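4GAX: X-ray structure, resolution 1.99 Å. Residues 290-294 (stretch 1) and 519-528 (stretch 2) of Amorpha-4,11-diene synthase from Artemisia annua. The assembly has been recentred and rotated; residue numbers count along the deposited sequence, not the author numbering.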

# COMPACT_ATOMS: atom_id res chain seq x y z
N LEU A 290 3.87 -2.04 -7.27
CA LEU A 290 5.04 -2.10 -6.39
C LEU A 290 4.65 -1.87 -4.94
O LEU A 290 5.33 -2.33 -4.02
N ALA A 291 3.53 -1.17 -4.73
CA ALA A 291 3.04 -0.90 -3.37
C ALA A 291 2.45 -2.12 -2.69
O ALA A 291 2.57 -2.27 -1.46
N SER A 292 1.82 -3.00 -3.46
CA SER A 292 1.14 -4.16 -2.87
C SER A 292 2.12 -4.99 -2.05
O SER A 292 1.91 -5.20 -0.85
N ARG A 293 3.17 -5.47 -2.71
CA ARG A 293 4.27 -6.16 -2.02
C ARG A 293 5.56 -5.82 -2.78
O ARG A 293 5.61 -5.98 -4.00
N PHE A 294 6.59 -5.37 -2.08
CA PHE A 294 7.82 -4.97 -2.78
C PHE A 294 8.87 -6.08 -2.76
O PHE A 294 9.90 -6.00 -3.44
N ARG A 519 -2.01 -14.26 5.93
CA ARG A 519 -1.36 -12.99 6.27
C ARG A 519 -0.66 -12.24 5.15
O ARG A 519 -0.77 -11.00 5.08
N PRO A 520 0.08 -12.95 4.28
CA PRO A 520 0.80 -12.17 3.26
C PRO A 520 -0.15 -11.48 2.29
O PRO A 520 0.24 -10.45 1.70
N LEU A 521 -1.36 -12.00 2.15
CA LEU A 521 -2.36 -11.35 1.30
C LEU A 521 -3.02 -10.19 2.04
O LEU A 521 -3.39 -9.16 1.44
N LEU A 522 -3.15 -10.34 3.36
CA LEU A 522 -3.74 -9.28 4.18
C LEU A 522 -2.79 -8.09 4.15
O LEU A 522 -3.22 -6.93 4.04
N VAL A 523 -1.48 -8.39 4.23
CA VAL A 523 -0.44 -7.36 4.20
C VAL A 523 -0.52 -6.64 2.86
O VAL A 523 -0.43 -5.41 2.81
N ALA A 524 -0.74 -7.39 1.78
CA ALA A 524 -0.88 -6.79 0.45
C ALA A 524 -2.08 -5.86 0.42
O ALA A 524 -1.99 -4.76 -0.13
N VAL A 525 -3.20 -6.30 0.98
CA VAL A 525 -4.39 -5.47 1.02
C VAL A 525 -4.11 -4.18 1.78
O VAL A 525 -4.47 -3.10 1.31
N ILE A 526 -3.48 -4.27 2.95
CA ILE A 526 -3.30 -3.08 3.78
C ILE A 526 -2.34 -2.10 3.08
O ILE A 526 -2.51 -0.88 3.20
N ASN A 527 -1.38 -2.63 2.33
CA ASN A 527 -0.44 -1.76 1.63
C ASN A 527 -1.19 -1.02 0.53
O ASN A 527 -1.01 0.19 0.35
N LEU A 528 -2.05 -1.74 -0.20
CA LEU A 528 -2.84 -1.09 -1.25
C LEU A 528 -3.76 -0.02 -0.68
O LEU A 528 -4.01 1.00 -1.32

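Two backbone carbonyl oxygens, one from each stretch, hold this contact together, and each takes its hydrogen bond from a side chain of the partner. The arrangement illustrates a general principle: backbone carbonyls, whether at the end of a weakly bonded helical turn or already in use within a regular helix, can accept hydrogen bonds from side chains of the partner. Here the short segment 290-294 passes from a weakly bonded helical turn into loop, while residues 519-528 form a regular helix; no two touching residues are closer than 227 positions in sequence.

The first anchor is the carbonyl of Ser-292. Asn-527, whose CA-to-CB bond points toward the other stretch, adopts the m rotamer with chi2 near -20°, and Asn-527 ND2 donates to Ser-292 O at 2.8 Å with an almost straight N-H...O angle of 168°. The same oxygen receives a second, softer approach from the helix backbone: Ala-524 CA lies 3.5 Å from Ser-292 O, with an angle of 165° at the hydrogen, a good CA-H...O geometry. The CA atoms of Ser-292 and Ala-524 are 4.7 Å apart, the nearest such pair across the stretches. Asn-527 also packs against Ala-291, with Asn-527 CB 3.1 Å from Ala-291 O.

At the second anchor the roles are exchanged: stretch 1 supplies the donor. The CA-to-CB bond of Arg-293 points sideways, but three successive m torsions, chi1 to chi3, fold the chain so that its end comes nearer to the helix. Arg-293 NH1 donates to Pro-520 O at 3.1 Å, with a more bent angle of 144°. That carbonyl also accepts the intrahelical bond from Ala-524 N, with 3.2 Å between Ala-524 N and Pro-520 O, so the arginine adds a second donor to an oxygen already in use. Pro-520 O sits at the edge of the guanidinium, near its plane, as an in-plane N-H donor requires. Over one face lies the CG1 methyl of Val-523, a t rotamer whose CA-to-CB bond points toward the segment, with Val-523 CG1 3.6 Å from Arg-293 NH1. The remaining nitrogens, NE and NH2, are hydrogen-bonded to residues flanking the stretches.

The aliphatic part of the arginine does packing work as well. Arg-293 CG lies 4.0 Å from Ala-524 CB, and Arg-293 CD passes 3.9 Å from Ala-524 CA, so a charged residue supplies nonpolar surface on its way to a polar partner. Arg-293 has the largest covered area of any residue here. Further along the helix, Leu-528 (m, t) brings Leu-528 CD2 to 3.9 Å from Ser-292 CB. Ser-292 is a p rotamer, and its OG is hydrogen-bonded to a residue just outside the stretches.

The CA-to-CB bonds of Leu-521, Leu-522 and Val-525 point away, and these residues take no part. The buried surface, 328 Å² in total, is modest, but it combines two directed polar bonds with close aliphatic packing.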

# COMPACT_ATOMS: atom_id res chain seq x y z
CB LEU A 290 6.07 -1.07 -6.83
CG LEU A 290 7.39 -1.04 -6.05
CD1 LEU A 290 8.04 -2.44 -6.00
CD2 LEU A 290 8.34 -0.02 -6.67
CB ALA A 291 2.02 0.24 -3.39
CB SER A 292 0.46 -5.03 -3.94
OG SER A 292 1.41 -5.56 -4.85
CB ARG A 293 4.09 -7.68 -2.02
CG ARG A 293 2.88 -8.29 -1.24
CD ARG A 293 2.89 -7.94 0.26
NE ARG A 293 4.13 -8.26 0.98
CZ ARG A 293 4.23 -9.18 1.95
NH1 ARG A 293 3.19 -9.92 2.28
NH2 ARG A 293 5.39 -9.37 2.58
CB PHE A 294 8.43 -3.72 -2.13
CG PHE A 294 9.03 -4.00 -0.78
CD1 PHE A 294 10.37 -4.38 -0.66
CD2 PHE A 294 8.25 -3.94 0.37
CE1 PHE A 294 10.92 -4.67 0.59
CE2 PHE A 294 8.79 -4.23 1.63
CZ PHE A 294 10.13 -4.60 1.74
CB ARG A 519 -0.41 -13.14 7.46
CG ARG A 519 -0.90 -12.34 8.64
CD ARG A 519 0.09 -12.30 9.79
NE ARG A 519 1.12 -11.29 9.60
CZ ARG A 519 0.91 -9.98 9.60
NH1 ARG A 519 -0.32 -9.48 9.76
NH2 ARG A 519 1.92 -9.15 9.43
CB PRO A 520 1.65 -13.23 2.53
CG PRO A 520 1.79 -14.35 3.52
CD PRO A 520 0.49 -14.37 4.28
CB LEU A 521 -3.43 -12.36 0.87
CG LEU A 521 -2.98 -13.36 -0.20
CD1 LEU A 521 -4.05 -14.43 -0.38
CD2 LEU A 521 -2.71 -12.63 -1.51
CB LEU A 522 -3.99 -9.76 5.61
CG LEU A 522 -4.56 -8.70 6.55
CD1 LEU A 522 -5.87 -8.18 6.00
CD2 LEU A 522 -4.75 -9.26 7.96
CB VAL A 523 0.97 -7.97 4.43
CG1 VAL A 523 2.09 -6.97 4.06
CG2 VAL A 523 1.12 -8.44 5.89
CB ALA A 524 -1.06 -7.89 -0.63
CB VAL A 525 -5.61 -6.20 1.66
CG1 VAL A 525 -6.76 -5.19 1.90
CG2 VAL A 525 -6.09 -7.36 0.75
CB ILE A 526 -2.84 -3.39 5.24
CG1 ILE A 526 -3.06 -2.18 6.15
CG2 ILE A 526 -1.35 -3.79 5.33
CD1 ILE A 526 -4.52 -1.84 6.36
CB ASN A 527 0.72 -2.57 1.03
CG ASN A 527 1.67 -3.11 2.09
OD1 ASN A 527 1.71 -2.62 3.23
ND2 ASN A 527 2.46 -4.12 1.71
CB LEU A 528 -3.64 -2.11 -2.07
CG LEU A 528 -2.77 -2.97 -2.99
CD1 LEU A 528 -3.60 -4.08 -3.64
CD2 LEU A 528 -2.11 -2.11 -4.07